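SAM-dependent O-methyltransferase (Leptospira interrogans, PDB 2HNK) binds S-adenosyl-L-homocysteine, the spent form of the methyl donor, and probably transfers methyl groups from S-adenosylmethionine to oxygen atoms of its substrates. Local coordinates at residues I67-G72 with K103-N108; E96-A101 with L116-A121. All coordinates share one frame; numbering follows the deposited sequence.

In the fold
Both contacts use helix 95-107 and lie on the same side of the chain's centre, with their own centres about 9 Å apart. Contact 1 is buried: the later turns of the helix meet the loop that follows strand 63-67, and an indole edge lies beside a threonine methyl and a backbone carbonyl. Contact 2 is only partly buried; there the first turns of the helix meet strand 114-118, an outermost strand of the sheet, through threonine and leucine. Neither has a hydrogen bond across it, and both touch S-adenosyl-L-homocysteine. They also meet directly, Phe70 CE1 lying 3.4 Å from Trp97 CD2.

Contact 1 (I67-G72 with K103-N108); sequences IGTFTG and KYWKEN. With SAH (S-adenosyl-L-homocysteine), chain O.
Trp105 of helix 95-107 meets Thr69 and Gly72, in the loop after strand 63-67, with the edge of its indole. From CB the chain places CG anti to the carbonyl carbon and beside the backbone N, and chi1 -58° with chi2 -22° turns the indole so that its edge reaches the loop. On the five-membered ring, NE1 lies 4.2 Å from Gly72 O. That distance is too long for a bond, and NE1 is instead hydrogen-bonded to Ser75 OG. Farther along, CZ2 comes to 4.1 Å from Thr69 CG2. Both partners sit at the indole edge, near its plane, so neither stacks on a face.

Thr69 has CG2 anti to its backbone N, which directs the methyl group at the tryptophan and leaves OG1 to bond with Glu66. A type II' turn from Thr69 to Gly72 bends the loop, although its closing bond, from Gly72 N to Thr69 O at 3.0 Å, is weak. Gly72 then takes the N-cap position of helix 73-81.

The loop also holds the ligand. Gly68 O accepts a hydrogen bond from the amino N of S-adenosyl-L-homocysteine at 3.0 Å, while the backbone N atoms of Thr69 and Phe70 both bond to Asp92 OD2, which itself binds the ligand. Phe70 CB lies 3.3 Å from the ligand's O3'. This glycine-containing loop after strand 63-67 corresponds to the cofactor-binding loop (motif I) of Rossmann-like methyltransferases. Only 112 Å² is buried between helix and loop, and no direct bond crosses; Trp105 NE1 and Gly72 O, too far apart to bond each other, are bridged by Ser75 OG, which is hydrogen-bonded to both.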
ATOM      1  N   ILE C  67      12.516  -7.745 -10.597  1.00 23.98           N
ATOM      2  CA  ILE C  67      13.971  -7.812 -10.647  1.00 24.09           C
ATOM      3  C   ILE C  67      14.449  -8.573  -9.411  1.00 24.48           C
ATOM      4  O   ILE C  67      14.562  -8.000  -8.311  1.00 24.62           O
ATOM      5  CB  ILE C  67      14.631  -6.401 -10.682  1.00 24.53           C
ATOM      6  CG1 ILE C  67      14.032  -5.515 -11.792  1.00 24.84           C
ATOM      7  CG2 ILE C  67      16.141  -6.515 -10.872  1.00 23.76           C
ATOM      8  CD1 ILE C  67      14.179  -4.038 -11.521  1.00 23.43           C
ATOM      9  N   GLY C  68      14.725  -9.861  -9.594  1.00 24.08           N
ATOM     10  CA  GLY C  68      15.103 -10.730  -8.486  1.00 24.08           C
ATOM     11  C   GLY C  68      13.949 -11.614  -8.076  1.00 24.26           C
ATOM     12  O   GLY C  68      13.019 -11.176  -7.379  1.00 24.29           O
ATOM     13  N   THR C  69      14.030 -12.873  -8.490  1.00 24.32           N
ATOM     14  CA  THR C  69      12.923 -13.816  -8.375  1.00 24.75           C
ATOM     15  C   THR C  69      13.134 -14.929  -7.356  1.00 25.10           C
ATOM     16  O   THR C  69      12.180 -15.331  -6.684  1.00 25.06           O
ATOM     17  CB  THR C  69      12.575 -14.390  -9.768  1.00 24.42           C
ATOM     18  OG1 THR C  69      12.033 -13.326 -10.550  1.00 24.77           O
ATOM     19  CG2 THR C  69      11.553 -15.523  -9.692  1.00 24.32           C
ATOM     20  N   PHE C  70      14.368 -15.437  -7.260  1.00 25.76           N
ATOM     21  CA  PHE C  70      14.711 -16.493  -6.293  1.00 25.84           C
ATOM     22  C   PHE C  70      13.775 -17.689  -6.493  1.00 25.67           C
ATOM     23  O   PHE C  70      13.509 -18.063  -7.644  1.00 25.41           O
ATOM     24  CB  PHE C  70      14.686 -15.924  -4.863  1.00 26.29           C
ATOM     25  CG  PHE C  70      15.288 -16.827  -3.810  1.00 27.61           C
ATOM     26  CD1 PHE C  70      16.425 -17.594  -4.075  1.00 28.40           C
ATOM     27  CD2 PHE C  70      14.731 -16.878  -2.538  1.00 27.60           C
ATOM     28  CE1 PHE C  70      16.980 -18.416  -3.091  1.00 29.03           C
ATOM     29  CE2 PHE C  70      15.279 -17.698  -1.552  1.00 29.88           C
ATOM     30  CZ  PHE C  70      16.402 -18.469  -1.827  1.00 28.70           C
ATOM     31  N   THR C  71      13.255 -18.272  -5.409  1.00 25.26           N
ATOM     32  CA  THR C  71      12.405 -19.468  -5.516  1.00 24.88           C
ATOM     33  C   THR C  71      10.939 -19.155  -5.868  1.00 24.98           C
ATOM     34  O   THR C  71      10.103 -20.063  -5.952  1.00 24.49           O
ATOM     35  CB  THR C  71      12.482 -20.353  -4.256  1.00 25.08           C
ATOM     36  OG1 THR C  71      12.222 -19.557  -3.093  1.00 24.86           O
ATOM     37  CG2 THR C  71      13.859 -21.004  -4.134  1.00 24.17           C
ATOM     38  N   GLY C  72      10.637 -17.869  -6.039  1.00 24.66           N
ATOM     39  CA  GLY C  72       9.425 -17.437  -6.718  1.00 25.00           C
ATOM     40  C   GLY C  72       8.196 -16.979  -5.949  1.00 24.99           C
ATOM     41  O   GLY C  72       7.153 -16.758  -6.571  1.00 25.06           O
ATOM     42  N   LYS C 103       8.460 -24.632 -10.899  1.00 25.08           N
ATOM     43  CA  LYS C 103       7.763 -25.737 -10.259  1.00 25.12           C
ATOM     44  C   LYS C 103       6.449 -25.243  -9.634  1.00 25.04           C
ATOM     45  O   LYS C 103       5.397 -25.850  -9.822  1.00 25.19           O
ATOM     46  CB  LYS C 103       8.660 -26.382  -9.204  1.00 25.06           C
ATOM     47  CG  LYS C 103       7.986 -27.473  -8.395  1.00 24.94           C
ATOM     48  CD  LYS C 103       8.808 -27.816  -7.182  1.00 24.95           C
ATOM     49  CE  LYS C 103       8.056 -28.763  -6.288  1.00 25.37           C
ATOM     50  NZ  LYS C 103       8.925 -29.265  -5.185  1.00 26.62           N
ATOM     51  N   TYR C 104       6.508 -24.119  -8.926  1.00 25.19           N
ATOM     52  CA  TYR C 104       5.322 -23.582  -8.246  1.00 24.94           C
ATOM     53  C   TYR C 104       4.394 -22.791  -9.156  1.00 24.83           C
ATOM     54  O   TYR C 104       3.183 -22.840  -8.973  1.00 24.81           O
ATOM     55  CB  TYR C 104       5.710 -22.822  -6.977  1.00 24.67           C
ATOM     56  CG  TYR C 104       6.168 -23.782  -5.918  1.00 24.80           C
ATOM     57  CD1 TYR C 104       7.517 -24.132  -5.806  1.00 23.72           C
ATOM     58  CD2 TYR C 104       5.243 -24.397  -5.060  1.00 24.37           C
ATOM     59  CE1 TYR C 104       7.941 -25.052  -4.849  1.00 23.79           C
ATOM     60  CE2 TYR C 104       5.655 -25.320  -4.106  1.00 24.02           C
ATOM     61  CZ  TYR C 104       7.005 -25.645  -4.008  1.00 24.72           C
ATOM     62  OH  TYR C 104       7.418 -26.552  -3.057  1.00 25.60           O
ATOM     63  N   TRP C 105       4.950 -22.090 -10.144  1.00 24.51           N
ATOM     64  CA  TRP C 105       4.129 -21.488 -11.192  1.00 24.85           C
ATOM     65  C   TRP C 105       3.235 -22.554 -11.857  1.00 25.50           C
ATOM     66  O   TRP C 105       2.030 -22.335 -12.057  1.00 25.06           O
ATOM     67  CB  TRP C 105       4.994 -20.818 -12.264  1.00 24.40           C
ATOM     68  CG  TRP C 105       5.917 -19.735 -11.781  1.00 24.21           C
ATOM     69  CD1 TRP C 105       5.801 -18.993 -10.632  1.00 23.61           C
ATOM     70  CD2 TRP C 105       7.073 -19.233 -12.467  1.00 23.37           C
ATOM     71  NE1 TRP C 105       6.819 -18.076 -10.558  1.00 22.97           N
ATOM     72  CE2 TRP C 105       7.614 -18.197 -11.667  1.00 23.05           C
ATOM     73  CE3 TRP C 105       7.707 -19.559 -13.676  1.00 22.76           C
ATOM     74  CZ2 TRP C 105       8.770 -17.490 -12.032  1.00 23.69           C
ATOM     75  CZ3 TRP C 105       8.858 -18.859 -14.040  1.00 23.63           C
ATOM     76  CH2 TRP C 105       9.375 -17.830 -13.220  1.00 24.07           C
ATOM     77  N   LYS C 106       3.839 -23.701 -12.186  1.00 25.92           N
ATOM     78  CA  LYS C 106       3.124 -24.811 -12.814  1.00 26.67           C
ATOM     79  C   LYS C 106       2.083 -25.415 -11.883  1.00 27.14           C
ATOM     80  O   LYS C 106       0.955 -25.671 -12.308  1.00 27.11           O
ATOM     81  CB  LYS C 106       4.093 -25.891 -13.306  1.00 26.59           C
ATOM     82  CG  LYS C 106       3.470 -26.897 -14.277  1.00 26.35           C
ATOM     83  CD  LYS C 106       4.504 -27.896 -14.804  1.00 26.66           C
ATOM     84  CE  LYS C 106       5.523 -27.260 -15.769  1.00 26.18           C
ATOM     85  NZ  LYS C 106       4.907 -26.798 -17.052  1.00 25.31           N
ATOM     86  N   GLU C 107       2.462 -25.636 -10.624  1.00 27.98           N
ATOM     87  CA  GLU C 107       1.534 -26.119  -9.586  1.00 29.28           C
ATOM     88  C   GLU C 107       0.284 -25.251  -9.484  1.00 29.07           C
ATOM     89  O   GLU C 107      -0.806 -25.744  -9.205  1.00 29.60           O
ATOM     90  CB  GLU C 107       2.214 -26.163  -8.215  1.00 29.08           C
ATOM     91  CG  GLU C 107       3.006 -27.435  -7.938  1.00 30.98           C
ATOM     92  CD  GLU C 107       3.360 -27.617  -6.454  1.00 31.52           C
ATOM     93  OE1 GLU C 107       2.685 -27.010  -5.590  1.00 34.26           O
ATOM     94  OE2 GLU C 107       4.310 -28.376  -6.152  1.00 32.63           O
ATOM     95  N   ASN C 108       0.450 -23.957  -9.718  1.00 28.83           N
ATOM     96  CA  ASN C 108      -0.633 -23.007  -9.559  1.00 28.87           C
ATOM     97  C   ASN C 108      -1.265 -22.582 -10.882  1.00 28.69           C
ATOM     98  O   ASN C 108      -2.136 -21.714 -10.901  1.00 28.80           O
ATOM     99  CB  ASN C 108      -0.144 -21.803  -8.747  1.00 28.91           C
ATOM    100  CG  ASN C 108       0.141 -22.165  -7.300  1.00 29.02           C
ATOM    101  OD1 ASN C 108      -0.772 -22.262  -6.485  1.00 31.07           O
ATOM    102  ND2 ASN C 108       1.405 -22.379  -6.980  1.00 28.11           N
TER
HETATM  103  N   SAH O2003      11.568 -12.006  -4.853  1.00 47.74           N
HETATM  104  CA  SAH O2003      12.142 -13.221  -4.196  1.00 48.17           C
HETATM  105  CB  SAH O2003      13.399 -12.848  -3.410  1.00 48.45           C
HETATM  106  CG  SAH O2003      14.549 -12.329  -4.276  1.00 50.39           C
HETATM  107  SD  SAH O2003      16.132 -12.817  -3.557  1.00 53.68           S
HETATM  108  C   SAH O2003      11.138 -13.984  -3.316  1.00 47.79           C
HETATM  109  O   SAH O2003      11.434 -15.071  -2.808  1.00 47.39           O
HETATM  110  OXT SAH O2003      10.012 -13.544  -3.092  1.00 47.16           O
HETATM  111  C5' SAH O2003      17.134 -12.052  -4.859  1.00 56.41           C
HETATM  112  C4' SAH O2003      17.273 -12.865  -6.142  1.00 57.98           C
HETATM  113  O4' SAH O2003      17.850 -12.041  -7.134  1.00 59.36           O
HETATM  114  C3' SAH O2003      18.181 -14.073  -5.988  1.00 58.98           C
HETATM  115  O3' SAH O2003      17.490 -15.214  -6.441  1.00 59.52           O
HETATM  116  C2' SAH O2003      19.376 -13.824  -6.888  1.00 59.66           C
HETATM  117  O2' SAH O2003      19.722 -14.996  -7.596  1.00 59.98           O
HETATM  118  C1' SAH O2003      18.865 -12.738  -7.830  1.00 59.67           C
HETATM  119  N9  SAH O2003      19.920 -11.821  -8.316  1.00 59.55           N
HETATM  120  C8  SAH O2003      21.098 -11.457  -7.703  1.00 59.55           C
HETATM  121  N7  SAH O2003      21.767 -10.603  -8.518  1.00 59.33           N
HETATM  122  C5  SAH O2003      21.034 -10.411  -9.641  1.00 59.65           C
HETATM  123  C6  SAH O2003      21.231  -9.649 -10.793  1.00 59.47           C
HETATM  124  N6  SAH O2003      22.325  -8.913 -10.946  1.00 59.55           N
HETATM  125  N1  SAH O2003      20.279  -9.665 -11.796  1.00 59.67           N
HETATM  126  C2  SAH O2003      19.130 -10.424 -11.660  1.00 59.56           C
HETATM  127  N3  SAH O2003      18.938 -11.177 -10.517  1.00 59.81           N
HETATM  128  C4  SAH O2003      19.873 -11.175  -9.527  1.00 59.85           C

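Contact 2 (E96-A101 with L116-A121); sequences EWTNVA and LKLGSA. With SAH (S-adenosyl-L-homocysteine), chain O.
Thr98 points from helix 95-107 at strand 114-118, where the CB atoms of Leu116 and Leu118 are directed at it and their methyls do the touching. The two leucines approach differently. Leu118 and Thr98 run alongside each other, pointing opposite ways, which brings Leu118 CD2 to 3.3 Å from Thr98 OG1. Leu116 instead lies obliquely across the threonine: its CD2 is 4.0 Å from Thr98 OG1, and its CD1 is 4.2 Å from Thr98 CG2.

The hydroxyl stands between the backbone N and carbonyl carbon of Thr98 (chi1 62°). From there OG1 is hydrogen-bonded to Ser94 O, in the residue just before the helix, even as leucine methyls pack against it. Helix 95-107 and strand 114-118 belong to a beta-alpha-beta unit begun by strand 87-92, and this contact packs the crossover helix on the edge strand.

The ligand is met by Trp97 near the start of 96-101 and by Ala121 at the end of 116-121. Ala121 N donates to the adenine N1 of S-adenosyl-L-homocysteine at 3.1 Å, with an N-H...N angle of 146°. Trp97 approaches the ribose, its CE3 being 3.3 Å from O3', and O2' lies in the plane of the indole at its edge. The chemistry implies a division of labour: leucine methyls packed on a threonine whose hydroxyl is bonded to Ser94 hold helix and strand together, while the adenine N1 is held by a backbone N-H.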
ATOM      1  N   GLU C  96      18.947 -22.497 -11.187  1.00 34.17           N
ATOM      2  CA  GLU C  96      18.620 -23.385 -10.084  1.00 34.48           C
ATOM      3  C   GLU C  96      17.381 -22.932  -9.303  1.00 33.92           C
ATOM      4  O   GLU C  96      16.454 -23.715  -9.101  1.00 33.98           O
ATOM      5  CB  GLU C  96      19.819 -23.515  -9.143  1.00 34.17           C
ATOM      6  CG  GLU C  96      19.575 -24.436  -7.958  1.00 35.68           C
ATOM      7  CD  GLU C  96      20.820 -24.668  -7.112  1.00 36.50           C
ATOM      8  OE1 GLU C  96      21.615 -23.721  -6.934  1.00 40.64           O
ATOM      9  OE2 GLU C  96      20.999 -25.800  -6.608  1.00 39.21           O
ATOM     10  N   TRP C  97      17.376 -21.675  -8.872  1.00 33.51           N
ATOM     11  CA  TRP C  97      16.296 -21.156  -8.033  1.00 33.21           C
ATOM     12  C   TRP C  97      15.031 -20.879  -8.807  1.00 32.19           C
ATOM     13  O   TRP C  97      13.936 -21.101  -8.297  1.00 31.87           O
ATOM     14  CB  TRP C  97      16.739 -19.914  -7.275  1.00 34.25           C
ATOM     15  CG  TRP C  97      17.766 -20.227  -6.249  1.00 35.22           C
ATOM     16  CD1 TRP C  97      17.899 -21.398  -5.546  1.00 36.30           C
ATOM     17  CD2 TRP C  97      18.801 -19.360  -5.783  1.00 36.55           C
ATOM     18  NE1 TRP C  97      18.963 -21.311  -4.677  1.00 37.19           N
ATOM     19  CE2 TRP C  97      19.529 -20.068  -4.797  1.00 36.96           C
ATOM     20  CE3 TRP C  97      19.175 -18.046  -6.088  1.00 36.84           C
ATOM     21  CZ2 TRP C  97      20.619 -19.509  -4.126  1.00 36.89           C
ATOM     22  CZ3 TRP C  97      20.262 -17.488  -5.417  1.00 36.82           C
ATOM     23  CH2 TRP C  97      20.972 -18.223  -4.447  1.00 36.41           C
ATOM     24  N   THR C  98      15.175 -20.421 -10.046  1.00 30.97           N
ATOM     25  CA  THR C  98      14.007 -20.191 -10.877  1.00 30.34           C
ATOM     26  C   THR C  98      13.402 -21.505 -11.380  1.00 29.95           C
ATOM     27  O   THR C  98      12.236 -21.535 -11.790  1.00 29.97           O
ATOM     28  CB  THR C  98      14.265 -19.173 -12.019  1.00 30.71           C
ATOM     29  OG1 THR C  98      15.283 -19.665 -12.898  1.00 30.50           O
ATOM     30  CG2 THR C  98      14.695 -17.823 -11.437  1.00 30.33           C
ATOM     31  N   ASN C  99      14.179 -22.589 -11.309  1.00 29.13           N
ATOM     32  CA  ASN C  99      13.632 -23.931 -11.503  1.00 28.49           C
ATOM     33  C   ASN C  99      12.653 -24.327 -10.395  1.00 28.13           C
ATOM     34  O   ASN C  99      11.657 -25.020 -10.663  1.00 28.34           O
ATOM     35  CB  ASN C  99      14.740 -24.983 -11.660  1.00 28.39           C
ATOM     36  CG  ASN C  99      15.357 -24.979 -13.047  1.00 28.31           C
ATOM     37  OD1 ASN C  99      14.772 -24.454 -13.990  1.00 28.83           O
ATOM     38  ND2 ASN C  99      16.546 -25.561 -13.176  1.00 28.02           N
ATOM     39  N   VAL C 100      12.934 -23.892  -9.163  1.00 27.28           N
ATOM     40  CA  VAL C 100      11.987 -24.049  -8.053  1.00 26.55           C
ATOM     41  C   VAL C 100      10.767 -23.149  -8.279  1.00 26.46           C
ATOM     42  O   VAL C 100       9.632 -23.597  -8.138  1.00 26.57           O
ATOM     43  CB  VAL C 100      12.618 -23.737  -6.668  1.00 26.62           C
ATOM     44  CG1 VAL C 100      11.601 -24.013  -5.523  1.00 26.07           C
ATOM     45  CG2 VAL C 100      13.900 -24.532  -6.462  1.00 25.72           C
ATOM     46  N   ALA C 101      11.006 -21.889  -8.653  1.00 26.14           N
ATOM     47  CA  ALA C 101       9.924 -20.956  -8.978  1.00 25.54           C
ATOM     48  C   ALA C 101       8.945 -21.555  -9.991  1.00 25.47           C
ATOM     49  O   ALA C 101       7.750 -21.621  -9.720  1.00 25.63           O
ATOM     50  CB  ALA C 101      10.481 -19.634  -9.481  1.00 25.17           C
ATOM     51  N   LEU C 116      10.137 -15.354 -18.313  1.00 27.74           N
ATOM     52  CA  LEU C 116      11.410 -15.445 -17.609  1.00 27.97           C
ATOM     53  C   LEU C 116      12.579 -15.096 -18.523  1.00 28.37           C
ATOM     54  O   LEU C 116      12.650 -15.558 -19.663  1.00 28.92           O
ATOM     55  CB  LEU C 116      11.590 -16.844 -17.007  1.00 27.84           C
ATOM     56  CG  LEU C 116      12.851 -17.176 -16.195  1.00 27.57           C
ATOM     57  CD1 LEU C 116      12.940 -16.380 -14.911  1.00 26.49           C
ATOM     58  CD2 LEU C 116      12.882 -18.656 -15.891  1.00 27.44           C
ATOM     59  N   LYS C 117      13.471 -14.255 -18.015  1.00 28.71           N
ATOM     60  CA  LYS C 117      14.731 -13.974 -18.662  1.00 28.53           C
ATOM     61  C   LYS C 117      15.867 -14.128 -17.656  1.00 28.91           C
ATOM     62  O   LYS C 117      16.036 -13.302 -16.756  1.00 28.41           O
ATOM     63  CB  LYS C 117      14.744 -12.574 -19.280  1.00 28.79           C
ATOM     64  CG  LYS C 117      15.955 -12.305 -20.194  1.00 28.06           C
ATOM     65  CD  LYS C 117      16.112 -13.383 -21.268  1.00 27.77           C
ATOM     66  CE  LYS C 117      17.366 -13.172 -22.111  1.00 28.47           C
ATOM     67  NZ  LYS C 117      18.601 -13.375 -21.317  1.00 28.98           N
ATOM     68  N   LEU C 118      16.632 -15.204 -17.830  1.00 29.17           N
ATOM     69  CA  LEU C 118      17.825 -15.464 -17.040  1.00 29.62           C
ATOM     70  C   LEU C 118      18.978 -14.635 -17.566  1.00 29.86           C
ATOM     71  O   LEU C 118      19.082 -14.387 -18.768  1.00 30.05           O
ATOM     72  CB  LEU C 118      18.197 -16.949 -17.089  1.00 29.54           C
ATOM     73  CG  LEU C 118      17.203 -17.951 -16.489  1.00 30.29           C
ATOM     74  CD1 LEU C 118      17.562 -19.364 -16.937  1.00 30.75           C
ATOM     75  CD2 LEU C 118      17.123 -17.861 -14.944  1.00 29.83           C
ATOM     76  N   GLY C 119      19.848 -14.222 -16.654  1.00 30.23           N
ATOM     77  CA  GLY C 119      20.981 -13.378 -16.981  1.00 30.92           C
ATOM     78  C   GLY C 119      21.001 -12.183 -16.056  1.00 31.49           C
ATOM     79  O   GLY C 119      20.174 -12.088 -15.148  1.00 31.91           O
ATOM     80  N   SER C 120      21.948 -11.279 -16.301  1.00 31.72           N
ATOM     81  CA  SER C 120      22.088 -10.021 -15.572  1.00 31.96           C
ATOM     82  C   SER C 120      20.905  -9.084 -15.826  1.00 31.87           C
ATOM     83  O   SER C 120      20.547  -8.830 -16.981  1.00 32.00           O
ATOM     84  CB  SER C 120      23.408  -9.349 -15.975  1.00 32.05           C
ATOM     85  OG  SER C 120      23.267  -7.939 -16.111  1.00 34.17           O
ATOM     86  N   ALA C 121      20.306  -8.571 -14.749  1.00 31.72           N
ATOM     87  CA  ALA C 121      19.113  -7.726 -14.865  1.00 31.35           C
ATOM     88  C   ALA C 121      19.413  -6.349 -15.455  1.00 31.27           C
ATOM     89  O   ALA C 121      18.595  -5.805 -16.202  1.00 31.02           O
ATOM     90  CB  ALA C 121      18.397  -7.600 -13.543  1.00 31.23           C
TER
HETATM   91  N   SAH O2003      11.568 -12.006  -4.853  1.00 47.74           N
HETATM   92  CA  SAH O2003      12.142 -13.221  -4.196  1.00 48.17           C
HETATM   93  CB  SAH O2003      13.399 -12.848  -3.410  1.00 48.45           C
HETATM   94  CG  SAH O2003      14.549 -12.329  -4.276  1.00 50.39           C
HETATM   95  SD  SAH O2003      16.132 -12.817  -3.557  1.00 53.68           S
HETATM   96  C   SAH O2003      11.138 -13.984  -3.316  1.00 47.79           C
HETATM   97  O   SAH O2003      11.434 -15.071  -2.808  1.00 47.39           O
HETATM   98  OXT SAH O2003      10.012 -13.544  -3.092  1.00 47.16           O
HETATM   99  C5' SAH O2003      17.134 -12.052  -4.859  1.00 56.41           C
HETATM  100  C4' SAH O2003      17.273 -12.865  -6.142  1.00 57.98           C
HETATM  101  O4' SAH O2003      17.850 -12.041  -7.134  1.00 59.36           O
HETATM  102  C3' SAH O2003      18.181 -14.073  -5.988  1.00 58.98           C
HETATM  103  O3' SAH O2003      17.490 -15.214  -6.441  1.00 59.52           O
HETATM  104  C2' SAH O2003      19.376 -13.824  -6.888  1.00 59.66           C
HETATM  105  O2' SAH O2003      19.722 -14.996  -7.596  1.00 59.98           O
HETATM  106  C1' SAH O2003      18.865 -12.738  -7.830  1.00 59.67           C
HETATM  107  N9  SAH O2003      19.920 -11.821  -8.316  1.00 59.55           N
HETATM  108  C8  SAH O2003      21.098 -11.457  -7.703  1.00 59.55           C
HETATM  109  N7  SAH O2003      21.767 -10.603  -8.518  1.00 59.33           N
HETATM  110  C5  SAH O2003      21.034 -10.411  -9.641  1.00 59.65           C
HETATM  111  C6  SAH O2003      21.231  -9.649 -10.793  1.00 59.47           C
HETATM  112  N6  SAH O2003      22.325  -8.913 -10.946  1.00 59.55           N
HETATM  113  N1  SAH O2003      20.279  -9.665 -11.796  1.00 59.67           N
HETATM  114  C2  SAH O2003      19.130 -10.424 -11.660  1.00 59.56           C
HETATM  115  N3  SAH O2003      18.938 -11.177 -10.517  1.00 59.81           N
HETATM  116  C4  SAH O2003      19.873 -11.175  -9.527  1.00 59.85           C